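Local coordinates for effector protein Lem4 (lpg1101) (Legionella pneumophila subsp. pneumophila, PDB 6CGK) that acts as a membrane-associated tyrosine phosphatase effector of the haloacid dehalogenase superfamily, this piece being its magnesium-binding HAD domain, at residues 89-102 with 111-123. The protein carries 1 engineered substitution. Sequence-based numbering, arbitrary orientation.
Sequences KIVIISRNHENYIK and DHRNIIIYPRGVG. With PO4 (phosphate ion), chain B.
Arg120 N passes over Ser94 O, 3.4 Å away but poorly angled, and hydrogen-bonds to Asn96 O (2.9 Å, 175°), so the regular pairing of two parallel strands breaks in the loops that follow them, one of which holds a phosphate ion. This is the beta-alpha-beta unit of a HAD-type Rossmann-like domain: strand 89-93, helix 98-107 and edge strand 116-118. Four backbone hydrogen bonds define the parallel register, Ile92 giving its N to Ile116 O and receiving Tyr118 N at its own O.

Beyond strand 89-93, Ser94 OG accepts from Asn96 N in an ST turn and donates to PO4 O1; Arg95 N adds a nearly straight bond to PO4 O2 (2.8 Å). With chi1 at 174° the Ser94 hydroxyl swings away from its own N and toward the anion. Phe24 N, Asp25 N and Lys132 NZ complete the phosphate site, and Asn96 ND2 bonds to the magnesium ligand Asp25.

On the face covered by helix 98-107, Ile117 CD1 reaches Ile101 CG2 (3.8 Å), the two isoleucines overlapping while running in opposite senses. The Lys102 chain lies over one face of the His112 imidazole, CG 4.1 Å from its centroid in a CH-pi contact, while Glu106 takes His112 NE2. On the other face, under helix 132-140, Val91 CG1 meets Tyr118 CD2 at 3.5 Å. His97 runs alongside Arg120, imidazole and guanidinium planes steeply inclined (66°): no stack, but van der Waals packing of Arg120 CD 3.3 Å from His97 CE1.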
loop_
_atom_site.group_PDB
_atom_site.type_symbol
_atom_site.label_atom_id
_atom_site.label_comp_id
_atom_site.label_asym_id
_atom_site.label_seq_id
_atom_site.Cartn_x
_atom_site.Cartn_y
_atom_site.Cartn_z
ATOM N N LYS A 89 -9.276 -1.372 -6.002
ATOM C CA LYS A 89 -8.473 -2.312 -5.235
ATOM C C LYS A 89 -7.226 -1.605 -4.740
ATOM O O LYS A 89 -6.686 -0.727 -5.418
ATOM C CB LYS A 89 -8.065 -3.536 -6.074
ATOM C CG LYS A 89 -9.208 -4.506 -6.374
ATOM C CD LYS A 89 -9.211 -5.655 -5.373
ATOM C CE LYS A 89 -10.292 -6.678 -5.695
ATOM N NZ LYS A 89 -10.330 -7.762 -4.661
ATOM N N ILE A 90 -6.766 -2.010 -3.557
ATOM C CA ILE A 90 -5.561 -1.476 -2.933
ATOM C C ILE A 90 -4.478 -2.539 -2.998
ATOM O O ILE A 90 -4.720 -3.693 -2.614
ATOM C CB ILE A 90 -5.791 -1.086 -1.460
ATOM C CG1 ILE A 90 -6.965 -0.109 -1.351
ATOM C CG2 ILE A 90 -4.473 -0.550 -0.834
ATOM C CD1 ILE A 90 -7.282 0.286 0.147
ATOM N N VAL A 91 -3.294 -2.153 -3.468
ATOM C CA VAL A 91 -2.140 -3.043 -3.539
ATOM C C VAL A 91 -0.993 -2.348 -2.809
ATOM O O VAL A 91 -0.609 -1.234 -3.182
ATOM C CB VAL A 91 -1.723 -3.359 -4.989
ATOM C CG1 VAL A 91 -0.499 -4.264 -4.985
ATOM C CG2 VAL A 91 -2.841 -3.992 -5.778
ATOM N N ILE A 92 -0.462 -2.980 -1.761
ATOM C CA ILE A 92 0.704 -2.446 -1.040
ATOM C C ILE A 92 1.957 -3.143 -1.564
ATOM O O ILE A 92 2.020 -4.382 -1.619
ATOM C CB ILE A 92 0.564 -2.613 0.480
ATOM C CG1 ILE A 92 -0.590 -1.726 0.979
ATOM C CG2 ILE A 92 1.907 -2.271 1.143
ATOM C CD1 ILE A 92 -0.884 -1.858 2.514
ATOM N N ILE A 93 2.938 -2.365 -2.019
ATOM C CA ILE A 93 4.176 -2.936 -2.544
ATOM C C ILE A 93 5.312 -2.410 -1.675
ATOM O O ILE A 93 5.512 -1.192 -1.574
ATOM C CB ILE A 93 4.426 -2.598 -4.027
ATOM C CG1 ILE A 93 3.232 -3.039 -4.881
ATOM C CG2 ILE A 93 5.721 -3.277 -4.501
ATOM C CD1 ILE A 93 3.471 -2.806 -6.401
ATOM N N SER A 94 6.045 -3.314 -1.041
ATOM C CA SER A 94 6.952 -2.860 0.011
ATOM C C SER A 94 8.127 -3.810 0.138
ATOM O O SER A 94 7.968 -5.025 0.008
ATOM C CB SER A 94 6.213 -2.771 1.359
ATOM O OG SER A 94 7.106 -2.466 2.428
ATOM N N ARG A 95 9.310 -3.253 0.467
ATOM C CA ARG A 95 10.451 -4.083 0.841
ATOM C C ARG A 95 10.423 -4.507 2.312
ATOM O O ARG A 95 11.377 -5.175 2.753
ATOM C CB ARG A 95 11.791 -3.363 0.615
ATOM C CG ARG A 95 11.973 -2.687 -0.693
ATOM C CD ARG A 95 13.411 -2.210 -0.839
ATOM N NE ARG A 95 13.616 -1.559 -2.131
ATOM C CZ ARG A 95 13.395 -0.266 -2.361
ATOM N NH1 ARG A 95 12.962 0.524 -1.381
ATOM N NH2 ARG A 95 13.614 0.236 -3.570
ATOM N N ASN A 96 9.390 -4.137 3.051
ATOM C CA ASN A 96 9.282 -4.543 4.445
ATOM C C ASN A 96 8.597 -5.915 4.530
ATOM O O ASN A 96 8.154 -6.490 3.536
ATOM C CB ASN A 96 8.526 -3.474 5.239
ATOM C CG ASN A 96 8.957 -3.419 6.695
ATOM O OD1 ASN A 96 9.244 -4.446 7.296
ATOM N ND2 ASN A 96 9.073 -2.212 7.233
ATOM N N HIS A 97 8.541 -6.448 5.737
ATOM C CA HIS A 97 7.989 -7.771 6.007
ATOM C C HIS A 97 6.476 -7.744 5.993
ATOM O O HIS A 97 5.860 -6.819 6.526
ATOM C CB HIS A 97 8.415 -8.245 7.402
ATOM C CG HIS A 97 9.893 -8.311 7.594
ATOM N ND1 HIS A 97 10.663 -9.341 7.099
ATOM C CD2 HIS A 97 10.741 -7.477 8.241
ATOM C CE1 HIS A 97 11.927 -9.139 7.434
ATOM N NE2 HIS A 97 12.003 -8.012 8.125
ATOM N N GLU A 98 5.885 -8.802 5.423
ATOM C CA GLU A 98 4.435 -8.935 5.386
ATOM C C GLU A 98 3.822 -8.835 6.773
ATOM O O GLU A 98 2.741 -8.242 6.954
ATOM C CB GLU A 98 4.074 -10.282 4.772
ATOM C CG GLU A 98 2.598 -10.396 4.536
ATOM C CD GLU A 98 2.239 -11.655 3.789
ATOM O OE1 GLU A 98 3.154 -12.310 3.245
ATOM O OE2 GLU A 98 1.040 -11.993 3.746
ATOM N N ASN A 99 4.441 -9.491 7.750
ATOM C CA ASN A 99 3.820 -9.497 9.080
ATOM C C ASN A 99 3.963 -8.160 9.788
ATOM O O ASN A 99 3.153 -7.831 10.677
ATOM C CB ASN A 99 4.397 -10.633 9.914
ATOM C CG ASN A 99 3.877 -11.966 9.440
ATOM O OD1 ASN A 99 2.744 -12.040 8.942
ATOM N ND2 ASN A 99 4.698 -13.020 9.550
ATOM N N TYR A 100 4.978 -7.377 9.446
ATOM C CA TYR A 100 5.054 -6.037 10.031
ATOM C C TYR A 100 3.951 -5.161 9.450
ATOM O O TYR A 100 3.289 -4.402 10.175
ATOM C CB TYR A 100 6.427 -5.433 9.758
ATOM C CG TYR A 100 6.662 -4.062 10.351
ATOM C CD1 TYR A 100 6.888 -3.912 11.728
ATOM C CD2 TYR A 100 6.672 -2.922 9.537
ATOM C CE1 TYR A 100 7.133 -2.654 12.276
ATOM C CE2 TYR A 100 6.921 -1.666 10.065
ATOM C CZ TYR A 100 7.149 -1.539 11.448
ATOM O OH TYR A 100 7.420 -0.302 11.999
ATOM N N ILE A 101 3.762 -5.245 8.133
ATOM C CA ILE A 101 2.697 -4.489 7.482
ATOM C C ILE A 101 1.347 -4.879 8.054
ATOM O O ILE A 101 0.559 -4.011 8.433
ATOM C CB ILE A 101 2.768 -4.672 5.959
ATOM C CG1 ILE A 101 4.088 -4.082 5.470
ATOM C CG2 ILE A 101 1.477 -4.065 5.307
ATOM C CD1 ILE A 101 4.429 -4.421 3.956
ATOM N N LYS A 102 1.053 -6.186 8.131
ATOM C CA LYS A 102 -0.235 -6.608 8.699
ATOM C C LYS A 102 -0.390 -6.141 10.135
ATOM O O LYS A 102 -1.484 -5.741 10.552
ATOM C CB LYS A 102 -0.390 -8.134 8.645
ATOM C CG LYS A 102 -0.545 -8.681 7.214
ATOM C CD LYS A 102 -0.736 -10.190 7.231
ATOM C CE LYS A 102 -1.063 -10.747 5.855
ATOM N NZ LYS A 102 -1.130 -12.233 5.947
ATOM N N ASP A 111 -8.962 -2.839 8.147
ATOM C CA ASP A 111 -9.195 -4.144 7.569
ATOM C C ASP A 111 -8.263 -4.339 6.378
ATOM O O ASP A 111 -8.114 -3.441 5.545
ATOM C CB ASP A 111 -10.674 -4.218 7.139
ATOM C CG ASP A 111 -11.052 -5.527 6.488
ATOM O OD1 ASP A 111 -10.346 -6.534 6.642
ATOM O OD2 ASP A 111 -12.140 -5.547 5.856
ATOM N N HIS A 112 -7.571 -5.474 6.332
ATOM C CA HIS A 112 -6.689 -5.747 5.215
ATOM C C HIS A 112 -7.111 -7.009 4.459
ATOM O O HIS A 112 -6.373 -7.469 3.577
ATOM C CB HIS A 112 -5.205 -5.749 5.685
ATOM C CG HIS A 112 -4.846 -6.789 6.701
ATOM N ND1 HIS A 112 -4.605 -8.104 6.370
ATOM C CD2 HIS A 112 -4.608 -6.694 8.039
ATOM C CE1 HIS A 112 -4.282 -8.788 7.453
ATOM N NE2 HIS A 112 -4.285 -7.956 8.484
ATOM N N ARG A 113 -8.313 -7.527 4.733
ATOM C CA ARG A 113 -8.810 -8.734 4.080
ATOM C C ARG A 113 -8.688 -8.642 2.565
ATOM O O ARG A 113 -8.383 -9.636 1.900
ATOM C CB ARG A 113 -10.276 -8.975 4.443
ATOM N N ASN A 114 -8.961 -7.465 2.002
ATOM C CA ASN A 114 -9.018 -7.300 0.549
ATOM C C ASN A 114 -7.826 -6.548 0.009
ATOM O O ASN A 114 -7.739 -6.353 -1.205
ATOM C CB ASN A 114 -10.297 -6.559 0.132
ATOM C CG ASN A 114 -11.573 -7.356 0.413
ATOM O OD1 ASN A 114 -12.548 -6.822 0.955
ATOM N ND2 ASN A 114 -11.569 -8.628 0.048
ATOM N N ILE A 115 -6.915 -6.098 0.871
ATOM C CA ILE A 115 -5.704 -5.433 0.401
ATOM C C ILE A 115 -4.693 -6.494 0.007
ATOM O O ILE A 115 -4.418 -7.424 0.782
ATOM C CB ILE A 115 -5.134 -4.510 1.495
ATOM C CG1 ILE A 115 -6.137 -3.405 1.816
ATOM C CG2 ILE A 115 -3.743 -3.950 1.059
ATOM C CD1 ILE A 115 -5.729 -2.535 3.026
ATOM N N ILE A 116 -4.111 -6.347 -1.190
ATOM C CA ILE A 116 -3.045 -7.227 -1.645
ATOM C C ILE A 116 -1.706 -6.649 -1.210
ATOM O O ILE A 116 -1.427 -5.466 -1.437
ATOM C CB ILE A 116 -3.098 -7.393 -3.172
ATOM C CG1 ILE A 116 -4.408 -8.066 -3.569
ATOM C CG2 ILE A 116 -1.874 -8.184 -3.653
ATOM C CD1 ILE A 116 -4.437 -8.469 -5.001
ATOM N N ILE A 117 -0.888 -7.472 -0.567
ATOM C CA ILE A 117 0.409 -7.046 -0.055
ATOM C C ILE A 117 1.489 -7.817 -0.803
ATOM O O ILE A 117 1.524 -9.054 -0.754
ATOM C CB ILE A 117 0.532 -7.275 1.462
ATOM C CG1 ILE A 117 -0.510 -6.448 2.217
ATOM C CG2 ILE A 117 1.963 -6.949 1.905
ATOM C CD1 ILE A 117 -0.590 -6.830 3.709
ATOM N N TYR A 118 2.378 -7.085 -1.475
ATOM C CA TYR A 118 3.557 -7.679 -2.117
ATOM C C TYR A 118 4.771 -7.261 -1.314
ATOM O O TYR A 118 5.243 -6.117 -1.445
ATOM C CB TYR A 118 3.696 -7.229 -3.572
ATOM C CG TYR A 118 2.618 -7.774 -4.465
ATOM C CD1 TYR A 118 2.403 -9.146 -4.587
ATOM C CD2 TYR A 118 1.819 -6.914 -5.192
ATOM C CE1 TYR A 118 1.370 -9.648 -5.469
ATOM C CE2 TYR A 118 0.831 -7.402 -6.067
ATOM C CZ TYR A 118 0.616 -8.759 -6.186
ATOM O OH TYR A 118 -0.393 -9.210 -7.052
ATOM N N PRO A 119 5.290 -8.138 -0.457
ATOM C CA PRO A 119 6.285 -7.732 0.546
ATOM C C PRO A 119 7.669 -8.313 0.288
ATOM O O PRO A 119 7.884 -8.971 -0.744
ATOM C CB PRO A 119 5.690 -8.304 1.832
ATOM C CG PRO A 119 5.207 -9.694 1.339
ATOM C CD PRO A 119 4.713 -9.455 -0.134
ATOM N N ARG A 120 8.620 -8.109 1.203
ATOM C CA ARG A 120 9.886 -8.794 1.029
ATOM C C ARG A 120 9.678 -10.297 1.204
ATOM O O ARG A 120 8.644 -10.751 1.719
ATOM C CB ARG A 120 10.942 -8.263 2.011
ATOM C CG ARG A 120 10.983 -8.988 3.320
ATOM C CD ARG A 120 12.240 -8.593 4.185
ATOM N NE ARG A 120 13.544 -9.026 3.681
ATOM C CZ ARG A 120 14.129 -10.194 3.965
ATOM N NH1 ARG A 120 15.326 -10.478 3.470
ATOM N NH2 ARG A 120 13.524 -11.088 4.736
ATOM N N GLY A 121 10.654 -11.074 0.728
ATOM C CA GLY A 121 10.623 -12.511 0.887
ATOM C C GLY A 121 11.042 -12.947 2.278
ATOM O O GLY A 121 11.447 -12.150 3.126
ATOM N N VAL A 122 10.928 -14.250 2.523
ATOM C CA VAL A 122 11.353 -14.834 3.788
ATOM C C VAL A 122 12.698 -15.499 3.574
ATOM O O VAL A 122 12.891 -16.236 2.596
ATOM C CB VAL A 122 10.323 -15.841 4.323
ATOM C CG1 VAL A 122 10.786 -16.379 5.686
ATOM C CG2 VAL A 122 8.940 -15.190 4.415
ATOM N N GLY A 123 13.639 -15.221 4.468
ATOM C CA GLY A 123 14.948 -15.836 4.353
ATOM C C GLY A 123 15.611 -15.474 3.041
ATOM O O GLY A 123 15.523 -14.335 2.566
HETATM P P PO4 B . 9.054 0.277 1.582
HETATM O O1 PO4 B . 7.651 -0.037 2.075
HETATM O O2 PO4 B . 9.414 -0.420 0.273
HETATM O O3 PO4 B . 10.010 -0.186 2.671
HETATM O O4 PO4 B . 9.239 1.775 1.462
HETATM O O HOH W 1 -7.998 -8.312 -3.218
HETATM O O HOH W 2 -8.437 -3.929 -2.120
HETATM O O HOH W 3 14.088 -6.067 2.676
HETATM O O HOH W 4 9.694 -11.586 5.730
HETATM O O HOH W 5 7.462 -10.926 4.167
#